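Local coordinates for protein hydrolase (Burkholderia cenocepacia, PDB 4QKU) that probably hydrolyses fumarylacetoacetate to fumarate and acetoacetate, the last step of phenylalanine and tyrosine breakdown, as a metal-dependent member of the FAH family, at residues A68-R72 against A73-T77. Numbering follows the deposited sequence.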
# COMPACT_ATOMS: atom_id res chain seq x y z
N ALA B 68 16.73 -12.31 -21.36
CA ALA B 68 17.75 -13.17 -20.76
C ALA B 68 18.49 -13.95 -21.81
O ALA B 68 19.72 -13.93 -21.84
CB ALA B 68 17.13 -14.13 -19.75
N ALA B 69 17.72 -14.58 -22.69
CA ALA B 69 18.28 -15.36 -23.81
C ALA B 69 19.12 -14.50 -24.74
O ALA B 69 20.16 -14.94 -25.23
CB ALA B 69 17.17 -16.03 -24.61
N LEU B 70 18.66 -13.29 -24.98
CA LEU B 70 19.40 -12.36 -25.83
C LEU B 70 20.73 -11.99 -25.17
O LEU B 70 21.76 -11.89 -25.85
CB LEU B 70 18.55 -11.12 -26.13
CG LEU B 70 18.77 -10.39 -27.44
CD1 LEU B 70 18.48 -11.28 -28.64
CD2 LEU B 70 17.91 -9.13 -27.47
N ALA B 71 20.70 -11.83 -23.84
CA ALA B 71 21.91 -11.49 -23.08
C ALA B 71 22.91 -12.65 -23.08
O ALA B 71 24.10 -12.44 -23.32
CB ALA B 71 21.57 -11.08 -21.67
N ARG B 72 22.42 -13.87 -22.88
CA ARG B 72 23.28 -15.05 -22.92
C ARG B 72 23.99 -15.17 -24.27
O ARG B 72 25.15 -15.56 -24.32
CB ARG B 72 22.50 -16.33 -22.60
CG ARG B 72 22.37 -16.57 -21.12
CD ARG B 72 21.83 -17.95 -20.81
NE ARG B 72 20.42 -18.04 -21.20
CZ ARG B 72 19.39 -17.62 -20.45
NH1 ARG B 72 18.15 -17.73 -20.91
NH2 ARG B 72 19.58 -17.11 -19.22
N ALA B 73 23.29 -14.82 -25.36
CA ALA B 73 23.87 -14.81 -26.71
C ALA B 73 24.77 -13.61 -27.02
O ALA B 73 25.31 -13.51 -28.10
CB ALA B 73 22.76 -14.88 -27.75
N GLY B 74 24.94 -12.71 -26.06
CA GLY B 74 25.82 -11.55 -26.24
C GLY B 74 25.24 -10.42 -27.07
O GLY B 74 25.94 -9.48 -27.39
N LEU B 75 23.95 -10.50 -27.39
CA LEU B 75 23.33 -9.53 -28.28
C LEU B 75 22.65 -8.37 -27.56
O LEU B 75 22.10 -7.48 -28.20
CB LEU B 75 22.35 -10.24 -29.22
CG LEU B 75 22.96 -11.17 -30.28
CD1 LEU B 75 21.84 -11.74 -31.13
CD2 LEU B 75 23.96 -10.45 -31.17
N VAL B 76 22.68 -8.36 -26.24
CA VAL B 76 22.28 -7.17 -25.49
C VAL B 76 23.11 -7.16 -24.22
O VAL B 76 23.29 -8.20 -23.59
CB VAL B 76 20.77 -7.14 -25.17
CG1 VAL B 76 20.39 -8.22 -24.18
CG2 VAL B 76 20.35 -5.78 -24.63
N THR B 77 23.64 -6.01 -23.87
CA THR B 77 24.52 -5.93 -22.72
C THR B 77 24.04 -4.85 -21.77
O THR B 77 23.48 -3.85 -22.19
CB THR B 77 26.00 -5.70 -23.13
OG1 THR B 77 26.08 -4.64 -24.08
CG2 THR B 77 26.61 -6.97 -23.76
O HOH W 1 25.42 -9.76 -22.81
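Leu75 and Leu70 meet through backbone and side chain alike where helix 67-72 ends in a Schellman motif. Ala73 N makes the last ordinary helical bond, back to Ala69 O at 3.1 Å. The motif's own two bonds follow. Leu75 N reaches Leu70 O at 3.0 Å, the 6→1 bond. Inside it Gly74 N bonds Ala71 O at 2.9 Å, the 5→2 bond, whose donor stands well above the carbonyl plane, with a C=O...N angle of 117°. Gly74 makes the reversal with a phi of 78°, a value that suits glycine. One water adds a further tie, donating to Ala71 O at 3.0 Å and to Val76 O at 2.8 Å, and so bridges the helix end to the departing chain.

The apolar contacts gather on one flank of the turn. Leu70 has CG roughly anti to its own N (chi1 -151°), which sets CG 4.0 Å from Leu75 CB, the two side chains crossing at about a right angle. Val76 follows beside it: its CG1 lies 3.9 Å from Leu70 CB and also packs against Ala71, 3.6 Å from Ala71 N, between the helix and the extended chain leaving it.

At the start of the helix, Asp66 OD1 accepts from Ala69 N. Leu70 and Leu75 continue onto Leu111 of helix 98-111, Ala73 and Leu75 rest on Leu125 of helix 123-129, and Gln107 takes the N-H of Thr77. These contacts join the N-terminal domain's helices to the turn that ends helix 67-72, which itself follows strand 63-66 of the five-stranded antiparallel sheet.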